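Local atomic coordinates of iron-regulated outer membrane protein (Neisseria meningitidis, PDB entry 4B7O), a protein that carries iron across the bacterial outer membrane as a TonB-dependent transporter, probably taking it up as siderophore complexes. Residues Lys325-Ala330 with Asn365-Ser370; His264-Ser269 with Leu313-Lys318; Ala584-Asn589 with Arg615-His620. One frame throughout, in Å; residues are numbered along the deposited sequence.

In the fold
All three contacts join neighbouring antiparallel strands in the wall of the beta-barrel, and they come along the chain in the order contact 2, contact 1, contact 3. Contacts 2 and 1 lie side by side, their centres about 10 Å apart. Strands 303-320 and 323-339, which follow each other in sequence, join them, so that strands 264-276, 303-320, 323-339 and 355-373 form a continuous piece of wall. Contact 3 is remote, its centre about 36 Å from that of contact 1 and about 42 Å from that of contact 2, which lies on the opposite side of the chain's centre. The same pairing rule, repeated strand by strand, thus closes a wall around the plug domain.

Contact 1: residues Lys325-Ala330 with Asn365-Ser370; sequences KLDANA and NFNFDS
Segments Lys325-Ala330 and Asn365-Ser370 run antiparallel, their axes 4.7 Å apart at closest approach, with Lys325-Asp369, Asp327-Asn367 and Asn329-Asn365 as hydrogen-bonded pairs. These pairs all place polar side chains on one face of the sheet. Asn365 ND2 donates to Asn329 OD1 over 2.6 Å, using a lone pair in the carbonyl plane, and the two amides are nearly coplanar. Asn367 ND2 has two acceptors on one residue: Asp327 OD1 at 2.7 Å, met almost end-on, and Asp327 O at 3.2 Å, approached from above its carbonyl plane. That backbone oxygen also accepts from Asn367 N, the two donors arriving from opposite faces of its plane. Asn367 OD1 meanwhile bonds to Tyr448, so both ends of the amide are held.

The other face is apolar. With CG anti to the backbone N (chi1 172°), Leu326 lies alongside Phe368 and sets CD1 over one face of the ring, 3.7 Å from its centroid, in a CH-pi contact. Ala328 CB touches Phe366 CD2 at 3.7 Å. Asn329 ND2 turns to Asn123 O in the plug domain, which identifies the polar face as the lumen side; a two-faced wall of this kind is characteristic of the outer-membrane beta-barrel.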
loop_
_atom_site.group_PDB
_atom_site.type_symbol
_atom_site.label_atom_id
_atom_site.label_comp_id
_atom_site.label_asym_id
_atom_site.label_seq_id
_atom_site.Cartn_x
_atom_site.Cartn_y
_atom_site.Cartn_z
ATOM N N LYS A 325 27.103 -3.579 -9.720
ATOM C CA LYS A 325 26.277 -2.967 -8.691
ATOM C C LYS A 325 25.584 -4.003 -7.807
ATOM O O LYS A 325 24.992 -4.990 -8.295
ATOM C CB LYS A 325 25.250 -2.032 -9.310
ATOM C CG LYS A 325 24.371 -1.376 -8.283
ATOM C CD LYS A 325 24.038 0.038 -8.705
ATOM C CE LYS A 325 22.795 0.512 -7.954
ATOM N NZ LYS A 325 22.782 2.005 -7.912
ATOM N N LEU A 326 25.671 -3.766 -6.497
ATOM C CA LEU A 326 24.994 -4.591 -5.511
ATOM C C LEU A 326 24.193 -3.628 -4.669
ATOM O O LEU A 326 24.699 -2.578 -4.232
ATOM C CB LEU A 326 26.010 -5.395 -4.648
ATOM C CG LEU A 326 25.530 -6.213 -3.411
ATOM C CD1 LEU A 326 24.371 -7.188 -3.670
ATOM C CD2 LEU A 326 26.675 -6.956 -2.718
ATOM N N ASP A 327 22.923 -3.930 -4.495
ATOM C CA ASP A 327 22.208 -3.280 -3.431
ATOM C C ASP A 327 21.617 -4.363 -2.483
ATOM O O ASP A 327 20.994 -5.339 -2.944
ATOM C CB ASP A 327 21.206 -2.254 -3.973
ATOM C CG ASP A 327 19.758 -2.774 -3.994
ATOM O OD1 ASP A 327 19.534 -3.990 -4.220
ATOM O OD2 ASP A 327 18.820 -1.958 -3.811
ATOM N N ALA A 328 21.852 -4.217 -1.179
ATOM C CA ALA A 328 21.260 -5.150 -0.207
ATOM C C ALA A 328 20.561 -4.396 0.863
ATOM O O ALA A 328 20.965 -3.318 1.246
ATOM C CB ALA A 328 22.341 -5.958 0.440
ATOM N N ASN A 329 19.525 -4.973 1.398
ATOM C CA ASN A 329 19.047 -4.445 2.639
ATOM C C ASN A 329 18.724 -5.512 3.688
ATOM O O ASN A 329 18.557 -6.720 3.355
ATOM C CB ASN A 329 17.904 -3.472 2.401
ATOM C CG ASN A 329 16.613 -4.154 2.065
ATOM O OD1 ASN A 329 16.573 -5.132 1.279
ATOM N ND2 ASN A 329 15.507 -3.650 2.674
ATOM N N ALA A 330 18.672 -5.078 4.948
ATOM C CA ALA A 330 18.197 -5.983 5.975
ATOM C C ALA A 330 17.317 -5.216 6.928
ATOM O O ALA A 330 17.658 -4.108 7.362
ATOM C CB ALA A 330 19.380 -6.553 6.742
ATOM N N ASN A 365 17.600 -8.608 1.476
ATOM C CA ASN A 365 17.627 -8.660 0.023
ATOM C C ASN A 365 19.005 -8.427 -0.469
ATOM O O ASN A 365 19.667 -7.469 -0.047
ATOM C CB ASN A 365 16.739 -7.583 -0.555
ATOM C CG ASN A 365 15.310 -7.774 -0.140
ATOM O OD1 ASN A 365 14.751 -8.820 -0.393
ATOM N ND2 ASN A 365 14.737 -6.783 0.564
ATOM N N PHE A 366 19.451 -9.312 -1.347
ATOM C CA PHE A 366 20.712 -9.038 -2.039
ATOM C C PHE A 366 20.468 -9.043 -3.545
ATOM O O PHE A 366 20.045 -10.047 -4.109
ATOM C CB PHE A 366 21.760 -10.069 -1.689
ATOM C CG PHE A 366 22.075 -10.156 -0.213
ATOM C CD1 PHE A 366 21.268 -10.919 0.650
ATOM C CD2 PHE A 366 23.193 -9.506 0.316
ATOM C CE1 PHE A 366 21.544 -11.013 2.012
ATOM C CE2 PHE A 366 23.484 -9.615 1.680
ATOM C CZ PHE A 366 22.657 -10.361 2.526
ATOM N N ASN A 367 20.713 -7.910 -4.174
ATOM C CA ASN A 367 20.533 -7.791 -5.609
ATOM C C ASN A 367 21.864 -7.459 -6.273
ATOM O O ASN A 367 22.441 -6.410 -5.997
ATOM C CB ASN A 367 19.460 -6.727 -5.882
ATOM C CG ASN A 367 18.185 -6.956 -5.032
ATOM O OD1 ASN A 367 17.309 -7.794 -5.366
ATOM N ND2 ASN A 367 18.091 -6.236 -3.898
ATOM N N PHE A 368 22.355 -8.376 -7.118
ATOM C CA PHE A 368 23.584 -8.181 -7.916
ATOM C C PHE A 368 23.369 -7.878 -9.409
ATOM O O PHE A 368 22.512 -8.507 -10.068
ATOM C CB PHE A 368 24.414 -9.453 -7.895
ATOM C CG PHE A 368 24.780 -9.925 -6.538
ATOM C CD1 PHE A 368 25.962 -9.475 -5.926
ATOM C CD2 PHE A 368 23.972 -10.864 -5.869
ATOM C CE1 PHE A 368 26.330 -9.953 -4.668
ATOM C CE2 PHE A 368 24.332 -11.342 -4.601
ATOM C CZ PHE A 368 25.520 -10.886 -4.011
ATOM N N ASP A 369 24.211 -6.973 -9.921
ATOM C CA ASP A 369 24.387 -6.685 -11.354
ATOM C C ASP A 369 25.807 -6.912 -11.887
ATOM O O ASP A 369 26.754 -6.207 -11.491
ATOM C CB ASP A 369 24.088 -5.228 -11.626
ATOM C CG ASP A 369 22.678 -4.855 -11.291
ATOM O OD1 ASP A 369 21.815 -5.756 -11.252
ATOM O OD2 ASP A 369 22.429 -3.644 -11.089
ATOM N N SER A 370 25.933 -7.854 -12.819
ATOM C CA SER A 370 27.155 -7.987 -13.647
ATOM C C SER A 370 26.878 -7.732 -15.165
ATOM O O SER A 370 26.006 -8.378 -15.803
ATOM C CB SER A 370 27.838 -9.348 -13.480
ATOM O OG SER A 370 27.223 -10.129 -12.491
#

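Contact 2: residues His264-Ser269 with Leu313-Lys318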
loop_
_atom_site.group_PDB
_atom_site.type_symbol
_atom_site.label_atom_id
_atom_site.label_comp_id
_atom_site.label_asym_id
_atom_site.label_seq_id
_atom_site.Cartn_x
_atom_site.Cartn_y
_atom_site.Cartn_z
ATOM N N HIS A 264 30.521 3.607 -2.208
ATOM C CA HIS A 264 29.820 2.755 -1.252
ATOM C C HIS A 264 29.034 3.573 -0.333
ATOM O O HIS A 264 29.427 4.686 0.058
ATOM C CB HIS A 264 30.769 1.952 -0.431
ATOM C CG HIS A 264 31.564 0.983 -1.215
ATOM N ND1 HIS A 264 32.574 1.370 -2.036
ATOM C CD2 HIS A 264 31.494 -0.412 -1.290
ATOM C CE1 HIS A 264 33.126 0.273 -2.610
ATOM N NE2 HIS A 264 32.463 -0.819 -2.149
ATOM N N ARG A 265 27.894 3.028 0.044
ATOM C CA ARG A 265 27.039 3.770 0.927
ATOM C C ARG A 265 26.349 2.813 1.893
ATOM O O ARG A 265 25.912 1.750 1.475
ATOM C CB ARG A 265 26.042 4.546 0.082
ATOM C CG ARG A 265 25.272 5.576 0.860
ATOM C CD ARG A 265 24.063 6.032 0.059
ATOM N NE ARG A 265 23.172 6.880 0.843
ATOM C CZ ARG A 265 23.556 7.758 1.782
ATOM N NH1 ARG A 265 24.833 7.947 2.100
ATOM N NH2 ARG A 265 22.644 8.472 2.414
ATOM N N ILE A 266 26.307 3.183 3.171
ATOM C CA ILE A 266 25.585 2.434 4.201
ATOM C C ILE A 266 24.628 3.412 4.880
ATOM O O ILE A 266 24.987 4.542 5.252
ATOM C CB ILE A 266 26.549 1.896 5.303
ATOM C CG1 ILE A 266 27.694 1.165 4.673
ATOM C CG2 ILE A 266 25.902 0.833 6.176
ATOM C CD1 ILE A 266 27.319 -0.275 4.413
ATOM N N VAL A 267 23.405 2.968 5.050
ATOM C CA VAL A 267 22.388 3.769 5.683
ATOM C C VAL A 267 21.696 2.896 6.702
ATOM O O VAL A 267 21.209 1.753 6.384
ATOM C CB VAL A 267 21.308 4.152 4.657
ATOM C CG1 VAL A 267 20.220 4.935 5.345
ATOM C CG2 VAL A 267 21.907 4.941 3.493
ATOM N N LEU A 268 21.642 3.432 7.921
ATOM C CA LEU A 268 20.932 2.768 8.983
ATOM C C LEU A 268 19.766 3.617 9.392
ATOM O O LEU A 268 19.906 4.828 9.662
ATOM C CB LEU A 268 21.844 2.598 10.192
ATOM C CG LEU A 268 21.121 1.916 11.354
ATOM C CD1 LEU A 268 20.781 0.501 10.969
ATOM C CD2 LEU A 268 22.034 1.860 12.555
ATOM N N SER A 269 18.603 3.014 9.485
ATOM C CA SER A 269 17.552 3.844 9.810
ATOM C C SER A 269 16.525 3.225 10.725
ATOM O O SER A 269 16.227 1.978 10.667
ATOM C CB SER A 269 16.897 4.305 8.491
ATOM O OG SER A 269 16.051 3.287 8.034
ATOM N N LEU A 313 18.708 -1.516 7.446
ATOM C CA LEU A 313 20.065 -1.287 7.048
ATOM C C LEU A 313 20.183 -1.499 5.572
ATOM O O LEU A 313 19.793 -2.540 5.085
ATOM C CB LEU A 313 20.957 -2.270 7.774
ATOM C CG LEU A 313 22.466 -2.148 7.600
ATOM C CD1 LEU A 313 23.015 -0.854 8.184
ATOM C CD2 LEU A 313 23.101 -3.309 8.340
ATOM N N ALA A 314 20.735 -0.534 4.861
ATOM C CA ALA A 314 20.815 -0.663 3.381
ATOM C C ALA A 314 22.189 -0.343 2.929
ATOM O O ALA A 314 22.795 0.611 3.426
ATOM C CB ALA A 314 19.827 0.243 2.658
ATOM N N TYR A 315 22.692 -1.189 2.027
ATOM C CA TYR A 315 24.023 -0.999 1.473
ATOM C C TYR A 315 23.935 -0.870 -0.024
ATOM O O TYR A 315 23.265 -1.707 -0.655
ATOM C CB TYR A 315 24.906 -2.226 1.781
ATOM C CG TYR A 315 26.185 -2.265 0.959
ATOM C CD1 TYR A 315 27.142 -1.260 1.082
ATOM C CD2 TYR A 315 26.432 -3.304 0.044
ATOM C CE1 TYR A 315 28.307 -1.278 0.333
ATOM C CE2 TYR A 315 27.609 -3.346 -0.696
ATOM C CZ TYR A 315 28.534 -2.325 -0.555
ATOM O OH TYR A 315 29.697 -2.319 -1.304
ATOM N N THR A 316 24.616 0.145 -0.572
ATOM C CA THR A 316 24.895 0.246 -2.040
ATOM C C THR A 316 26.372 0.317 -2.448
ATOM O O THR A 316 27.024 1.335 -2.250
ATOM C CB THR A 316 24.228 1.459 -2.694
ATOM O OG1 THR A 316 22.833 1.456 -2.397
ATOM C CG2 THR A 316 24.408 1.439 -4.281
ATOM N N GLY A 317 26.872 -0.754 -3.060
ATOM C CA GLY A 317 28.204 -0.734 -3.720
ATOM C C GLY A 317 28.319 -0.882 -5.246
ATOM O O GLY A 317 27.640 -1.721 -5.847
ATOM N N LYS A 318 29.184 -0.057 -5.854
ATOM C CA LYS A 318 29.542 -0.148 -7.289
ATOM C C LYS A 318 30.967 -0.636 -7.528
ATOM O O LYS A 318 31.858 -0.317 -6.745
ATOM C CB LYS A 318 29.439 1.218 -7.967
ATOM C CG LYS A 318 28.781 2.291 -7.141
ATOM C CD LYS A 318 29.673 3.540 -7.141
ATOM C CE LYS A 318 29.644 4.370 -8.415
ATOM N NZ LYS A 318 28.334 5.098 -8.458
#
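His264 and Tyr315 extend side by side in the same direction and meet rim to rim, neither ring lying over the other. Their centroids are 5.9 Å apart and their planes inclined by 28°; the His264 CD2 edge faces the Tyr315 hydroxyl, modelled so close that its exact spacing is doubtful. Tyr315 has CG anti to the backbone N (chi1 166°), which carries the ring along its own strand until Gly317 N lies 3.4 Å above the ring plane. Gly317, the residue paired with His264, brings no side chain of its own to this face.

Ile266 divides its branches between two partners. Its CD1 meets Tyr315 CD1 at 3.5 Å, approaching the ring obliquely, while CG2 reaches Leu313 CD1 at 3.9 Å. The same Leu313 methyl touches Leu268 CD1 at 3.8 Å, so it sits against both residues in an apolar patch. On the reverse face the Arg265 chain is extended as far as NE; its guanidinium has Val267 CG2 over one face, toward the rim, and its NH1 makes a salt bridge with Asp213. Paired backbone bonds between Arg265 and Thr316, and between Val267 and Ala314, hold the antiparallel strands in register.

Segment His264-Ser269 is flanked by strand 246-259, whose Phe259 ring meets that of His264, and segment Leu313-Lys318 by strand 323-339, with backbone bonds from Leu313 to Ala330 and from Tyr315 to Ala328.

Contact 3: residues Ala584-Asn589 with Arg615-His620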
loop_
_atom_site.group_PDB
_atom_site.type_symbol
_atom_site.label_atom_id
_atom_site.label_comp_id
_atom_site.label_asym_id
_atom_site.label_seq_id
_atom_site.Cartn_x
_atom_site.Cartn_y
_atom_site.Cartn_z
ATOM N N ALA A 584 -8.739 -22.043 -3.605
ATOM C CA ALA A 584 -10.176 -22.235 -3.787
ATOM C C ALA A 584 -10.782 -21.673 -5.081
ATOM O O ALA A 584 -12.032 -21.665 -5.252
ATOM C CB ALA A 584 -10.931 -21.685 -2.569
ATOM N N GLY A 585 -9.908 -21.223 -5.980
ATOM C CA GLY A 585 -10.349 -20.786 -7.336
ATOM C C GLY A 585 -9.323 -19.972 -8.092
ATOM O O GLY A 585 -8.110 -20.060 -7.862
ATOM N N TYR A 586 -9.782 -19.181 -9.030
ATOM C CA TYR A 586 -8.814 -18.352 -9.783
ATOM C C TYR A 586 -9.302 -16.881 -9.995
ATOM O O TYR A 586 -10.474 -16.585 -9.911
ATOM C CB TYR A 586 -8.441 -19.066 -11.095
ATOM C CG TYR A 586 -9.624 -19.312 -11.972
ATOM C CD1 TYR A 586 -10.033 -18.350 -12.857
ATOM C CD2 TYR A 586 -10.341 -20.512 -11.928
ATOM C CE1 TYR A 586 -11.144 -18.524 -13.680
ATOM C CE2 TYR A 586 -11.460 -20.700 -12.734
ATOM C CZ TYR A 586 -11.840 -19.679 -13.609
ATOM O OH TYR A 586 -12.910 -19.776 -14.428
ATOM N N ILE A 587 -8.400 -15.978 -10.278
ATOM C CA ILE A 587 -8.769 -14.576 -10.457
ATOM C C ILE A 587 -8.431 -14.146 -11.909
ATOM O O ILE A 587 -7.373 -14.461 -12.424
ATOM C CB ILE A 587 -8.009 -13.694 -9.415
ATOM C CG1 ILE A 587 -8.446 -13.999 -7.975
ATOM C CG2 ILE A 587 -8.219 -12.215 -9.636
ATOM C CD1 ILE A 587 -7.324 -13.829 -6.953
ATOM N N LYS A 588 -9.363 -13.472 -12.567
ATOM C CA LYS A 588 -9.078 -12.734 -13.811
ATOM C C LYS A 588 -9.298 -11.252 -13.677
ATOM O O LYS A 588 -10.228 -10.796 -13.008
ATOM C CB LYS A 588 -9.876 -13.289 -14.973
ATOM C CG LYS A 588 -9.141 -14.488 -15.571
ATOM C CD LYS A 588 -9.983 -15.241 -16.553
ATOM C CE LYS A 588 -9.297 -16.542 -16.920
ATOM N NZ LYS A 588 -8.070 -16.235 -17.704
ATOM N N ASN A 589 -8.409 -10.491 -14.291
ATOM C CA ASN A 589 -8.570 -9.054 -14.342
ATOM C C ASN A 589 -8.074 -8.461 -15.654
ATOM O O ASN A 589 -7.041 -8.883 -16.162
ATOM C CB ASN A 589 -7.790 -8.442 -13.210
ATOM C CG ASN A 589 -8.194 -7.001 -12.931
ATOM O OD1 ASN A 589 -9.280 -6.559 -13.315
ATOM N ND2 ASN A 589 -7.315 -6.265 -12.263
ATOM N N ARG A 615 -12.354 -10.082 -11.226
ATOM C CA ARG A 615 -13.397 -11.104 -11.161
ATOM C C ARG A 615 -12.824 -12.329 -10.492
ATOM O O ARG A 615 -11.755 -12.790 -10.878
ATOM C CB ARG A 615 -13.910 -11.424 -12.554
ATOM C CG ARG A 615 -14.914 -10.403 -13.002
ATOM C CD ARG A 615 -15.886 -10.001 -11.895
ATOM N NE ARG A 615 -16.881 -9.080 -12.445
ATOM C CZ ARG A 615 -16.732 -7.748 -12.539
ATOM N NH1 ARG A 615 -15.647 -7.165 -12.081
ATOM N NH2 ARG A 615 -17.675 -6.998 -13.095
ATOM N N PHE A 616 -13.495 -12.806 -9.441
ATOM C CA PHE A 616 -12.987 -13.935 -8.616
ATOM C C PHE A 616 -13.860 -15.160 -8.871
ATOM O O PHE A 616 -15.073 -15.084 -8.654
ATOM C CB PHE A 616 -13.026 -13.540 -7.143
ATOM C CG PHE A 616 -11.917 -12.614 -6.731
ATOM C CD1 PHE A 616 -11.783 -11.343 -7.302
ATOM C CD2 PHE A 616 -11.027 -12.993 -5.723
ATOM C CE1 PHE A 616 -10.755 -10.490 -6.930
ATOM C CE2 PHE A 616 -9.981 -12.146 -5.330
ATOM C CZ PHE A 616 -9.849 -10.891 -5.938
ATOM N N TYR A 617 -13.266 -16.246 -9.383
ATOM C CA TYR A 617 -14.043 -17.453 -9.795
ATOM C C TYR A 617 -13.849 -18.590 -8.829
ATOM O O TYR A 617 -12.693 -18.982 -8.550
ATOM C CB TYR A 617 -13.574 -17.983 -11.144
ATOM C CG TYR A 617 -13.850 -17.075 -12.278
ATOM C CD1 TYR A 617 -13.009 -15.979 -12.532
ATOM C CD2 TYR A 617 -14.944 -17.280 -13.095
ATOM C CE1 TYR A 617 -13.260 -15.123 -13.577
ATOM C CE2 TYR A 617 -15.211 -16.424 -14.158
ATOM C CZ TYR A 617 -14.356 -15.355 -14.392
ATOM O OH TYR A 617 -14.561 -14.482 -15.409
ATOM N N ASP A 618 -14.961 -19.147 -8.362
ATOM C CA ASP A 618 -14.953 -20.129 -7.266
ATOM C C ASP A 618 -14.806 -21.495 -7.873
ATOM O O ASP A 618 -15.661 -21.913 -8.655
ATOM C CB ASP A 618 -16.309 -20.091 -6.535
ATOM C CG ASP A 618 -16.453 -18.907 -5.565
ATOM O OD1 ASP A 618 -15.839 -18.926 -4.465
ATOM O OD2 ASP A 618 -17.214 -17.973 -5.889
ATOM N N THR A 619 -13.763 -22.229 -7.544
ATOM C CA THR A 619 -13.766 -23.622 -8.028
ATOM C C THR A 619 -13.904 -24.646 -6.925
ATOM O O THR A 619 -13.484 -25.792 -7.099
ATOM C CB THR A 619 -12.481 -23.983 -8.774
ATOM O OG1 THR A 619 -11.353 -23.798 -7.893
ATOM C CG2 THR A 619 -12.345 -23.158 -10.065
ATOM N N HIS A 620 -14.460 -24.241 -5.785
ATOM C CA HIS A 620 -14.519 -25.112 -4.603
ATOM C C HIS A 620 -15.937 -25.225 -4.133
ATOM O O HIS A 620 -16.634 -24.210 -3.958
ATOM C CB HIS A 620 -13.576 -24.594 -3.523
ATOM C CG HIS A 620 -13.502 -25.449 -2.262
ATOM N ND1 HIS A 620 -14.587 -25.683 -1.458
ATOM C CD2 HIS A 620 -12.395 -26.061 -1.623
ATOM C CE1 HIS A 620 -14.198 -26.440 -0.393
ATOM N NE2 HIS A 620 -12.855 -26.655 -0.490
#
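Backbone hydrogen bonding unites Ala584-Asn589 with Arg615-His620 in two complete antiparallel pairs, Tyr586 with Tyr617 and Lys588 with Arg615. The Tyr617 N to Tyr586 O bond, 2.9 Å long, is nearly straight, with an angle of 168° at the hydrogen. Beyond the regular strand, Thr619 N still donates to Ala584 O, also over 2.9 Å, which extends the pairing into the loop. Here Gly585 CA rests 3.2 Å from Thr619 OG1.

Aromatic packing dominates the face that carries the two tyrosines. Their rings are almost parallel, the planes 12° apart, but so displaced that they barely overlap. The tyrosines cross obliquely, and it is Tyr617 CB that sits over the Tyr586 face, 3.6 Å from the centroid. Tyr586 takes chi1 60°, with CG between its backbone N and carbonyl carbon, and this turns the ring across to the other strand, where Thr619 CG2 also touches it, 3.7 Å from CE2. Lys588 continues this face, its NZ bonded to Thr561.

Apolar contact fills the opposite face. Ile587 lies alongside Phe616 and places CG1 over the ring, 3.7 Å from the centroid, with CD1 at 3.5 Å from Phe616 CE2. Both residues also touch Met112 of the plug domain, so this face looks into the barrel and the tyrosines look outward.

At the far end, His620 NE2 bonds to Gln570. Ala584 and Gly585 both face Ala565 on the neighbouring strand 551-567, a classic beta bulge. Apart from Thr619 and His620, which lie beyond its end, the contact belongs to the hairpin of strands 578-600 and 603-618, the antiparallel building unit of TonB-dependent receptor barrels, here packed directly against the plug.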